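Local coordinates for heme-binding protein A / AI-2 binding protein A (Helicobacter pylori SS1, PDB 6OFQ) that binds peptides such as STSA in the periplasm and probably delivers them to an ABC transporter, at residues Gln26-Gly31 against Lys528-Lys533. Numbering follows the deposited sequence.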
loop_
_atom_site.group_PDB
_atom_site.type_symbol
_atom_site.label_atom_id
_atom_site.label_comp_id
_atom_site.label_asym_id
_atom_site.label_seq_id
_atom_site.Cartn_x
_atom_site.Cartn_y
_atom_site.Cartn_z
ATOM N N GLN A 26 31.258 10.335 4.102
ATOM C CA GLN A 26 31.887 9.301 4.939
ATOM C C GLN A 26 31.368 9.253 6.377
ATOM O O GLN A 26 31.139 8.180 6.939
ATOM C CB GLN A 26 33.408 9.527 4.958
ATOM C CG GLN A 26 34.206 8.523 5.782
ATOM C CD GLN A 26 33.907 7.068 5.447
ATOM O OE1 GLN A 26 34.098 6.632 4.308
ATOM N NE2 GLN A 26 33.482 6.294 6.451
ATOM N N LYS A 27 31.154 10.427 6.953
ATOM C CA LYS A 27 30.641 10.541 8.303
ATOM C C LYS A 27 29.213 9.986 8.450
ATOM O O LYS A 27 28.761 9.746 9.573
ATOM C CB LYS A 27 30.664 12.000 8.758
ATOM C CG LYS A 27 32.050 12.636 8.815
ATOM C CD LYS A 27 32.054 13.793 9.815
ATOM C CE LYS A 27 32.939 14.967 9.416
ATOM N NZ LYS A 27 32.987 15.934 10.551
ATOM N N ARG A 28 28.486 9.842 7.335
ATOM C CA ARG A 28 27.137 9.294 7.375
ATOM C C ARG A 28 27.108 7.823 7.714
ATOM O O ARG A 28 26.085 7.349 8.221
ATOM C CB ARG A 28 26.404 9.561 6.071
ATOM C CG ARG A 28 26.148 11.041 5.852
ATOM C CD ARG A 28 25.399 11.249 4.562
ATOM N NE ARG A 28 25.025 12.637 4.349
ATOM C CZ ARG A 28 24.169 13.055 3.426
ATOM N NH1 ARG A 28 23.620 12.227 2.565
ATOM N NH2 ARG A 28 23.925 14.355 3.353
ATOM N N PHE A 29 28.143 7.050 7.411
ATOM C CA PHE A 29 28.071 5.617 7.545
ATOM C C PHE A 29 28.154 5.087 8.964
ATOM O O PHE A 29 28.839 5.706 9.809
ATOM C CB PHE A 29 29.189 4.951 6.728
ATOM C CG PHE A 29 28.953 5.004 5.243
ATOM C CD1 PHE A 29 29.399 6.086 4.520
ATOM C CD2 PHE A 29 28.262 4.005 4.602
ATOM C CE1 PHE A 29 29.125 6.166 3.173
ATOM C CE2 PHE A 29 27.994 4.054 3.243
ATOM C CZ PHE A 29 28.465 5.140 2.548
ATOM N N GLY A 30 27.347 4.062 9.210
ATOM C CA GLY A 30 27.443 3.320 10.462
ATOM C C GLY A 30 26.212 3.540 11.341
ATOM O O GLY A 30 25.743 4.692 11.520
ATOM N N GLY A 31 25.795 2.450 11.954
ATOM C CA GLY A 31 24.857 2.516 13.072
ATOM C C GLY A 31 23.666 1.629 12.943
ATOM O O GLY A 31 23.473 0.939 11.918
ATOM N N LYS A 528 18.820 5.381 2.546
ATOM C CA LYS A 528 19.319 6.779 2.580
ATOM C C LYS A 528 19.330 7.328 3.985
ATOM O O LYS A 528 19.731 8.453 4.214
ATOM C CB LYS A 528 18.531 7.712 1.654
ATOM C CG LYS A 528 18.282 7.164 0.267
ATOM C CD LYS A 528 19.579 6.764 -0.434
ATOM C CE LYS A 528 19.299 6.212 -1.830
ATOM N NZ LYS A 528 20.514 5.746 -2.519
ATOM N N VAL A 529 18.864 6.541 4.974
ATOM C CA VAL A 529 18.769 7.060 6.359
ATOM C C VAL A 529 20.131 6.938 7.036
ATOM O O VAL A 529 20.830 5.944 6.846
ATOM C CB VAL A 529 17.703 6.269 7.158
ATOM C CG1 VAL A 529 17.613 6.770 8.600
ATOM C CG2 VAL A 529 16.372 6.529 6.477
ATOM N N TYR A 530 20.513 7.941 7.825
ATOM C CA TYR A 530 21.790 7.827 8.535
ATOM C C TYR A 530 21.622 8.529 9.855
ATOM O O TYR A 530 20.642 9.250 10.137
ATOM C CB TYR A 530 22.957 8.455 7.739
ATOM C CG TYR A 530 22.859 9.929 7.449
ATOM C CD1 TYR A 530 22.111 10.429 6.372
ATOM C CD2 TYR A 530 23.417 10.869 8.289
ATOM C CE1 TYR A 530 21.999 11.776 6.120
ATOM C CE2 TYR A 530 23.324 12.212 8.018
ATOM C CZ TYR A 530 22.647 12.696 6.910
ATOM O OH TYR A 530 22.582 14.059 6.627
ATOM N N LEU A 531 22.601 8.247 10.722
ATOM C CA LEU A 531 22.638 8.871 12.039
ATOM C C LEU A 531 23.724 9.930 12.098
ATOM O O LEU A 531 24.860 9.678 11.709
ATOM C CB LEU A 531 22.909 7.778 13.071
ATOM C CG LEU A 531 21.982 6.559 13.036
ATOM C CD1 LEU A 531 22.329 5.577 14.180
ATOM C CD2 LEU A 531 20.516 6.978 13.046
ATOM N N GLU A 532 23.321 11.119 12.541
ATOM C CA GLU A 532 24.190 12.272 12.445
ATOM C C GLU A 532 25.286 12.091 13.469
ATOM O O GLU A 532 25.021 11.694 14.596
ATOM C CB GLU A 532 23.445 13.548 12.733
ATOM C CG GLU A 532 24.478 14.629 12.454
ATOM C CD GLU A 532 23.814 15.953 12.249
ATOM O OE1 GLU A 532 23.289 16.435 13.285
ATOM O OE2 GLU A 532 23.834 16.389 11.075
ATOM N N LYS A 533 26.530 12.328 13.040
ATOM C CA LYS A 533 27.630 12.234 14.016
ATOM C C LYS A 533 28.575 13.426 13.885
ATOM O O LYS A 533 28.948 13.852 14.978
ATOM C CB LYS A 533 28.502 10.991 13.820
ATOM C CG LYS A 533 27.768 9.678 13.695
ATOM C CD LYS A 533 28.557 8.830 12.722
ATOM C CE LYS A 533 27.899 7.499 12.430
ATOM N NZ LYS A 533 26.540 7.507 11.847
ATOM O OXT LYS A 533 28.908 13.860 12.761
HETATM O O HOH W 1 27.016 11.703 10.331
HETATM O O HOH W 2 24.276 6.119 9.813
#
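Arg28 lying flat on the ring of Tyr530, with Lys533 reaching back to Gly30, joins the two ends of the chain in a surface contact: the loop leading into strand 32-37 meets the short C-terminal strand 530-531. The arginine chain, extended from CG to NE, runs across one face of the tyrosine. Arg28 CG sits over the ring centre in a CH-pi contact, 3.7 Å from the centroid of Tyr530. Farther out, Arg28 NE lies 3.5 Å from Tyr530 CZ. The guanidinium is nearly parallel to the ring, 11° between the planes, with Tyr530 CE1 over its face toward the rim. Arg28 NH1 donates a hydrogen bond to Tyr239 OH, which helps to hold the far end of the side chain; the Tyr239 ring also meets those of Phe29 and Tyr530 edge-to-face.

The ammonium of Lys533 ties the segments together. NZ is turned back beside CG (chi4 59°), which brings it to the carbonyl of Gly30. Lys533 NZ donates to Gly30 O at 2.9 Å. Within its own segment, Lys533 NZ also donates to Leu531 O, at 2.7 Å. Lys533 CE rests 3.3 Å from Phe29 O. Two waters bridge the backbones: one accepts from Lys533 N and donates to Lys27 O and, at a longer 3.3 Å, to Leu531 O; the other accepts from Leu531 N and donates to Arg28 O and Gly30 O. Leu531 CD1 approaches Gly31 CA to 4.1 Å, where the backbone (phi 129°) suits glycine.

Gly31 N is hydrogen-bonded to Asp241 OD2, just before strand 242-247, which runs parallel beside strand 32-37. In this type II periplasmic binding protein, the contact thus joins the C-terminal antiparallel pair 513-514/530-531 to the N-terminal lead-in of the sheet containing strand 32-37.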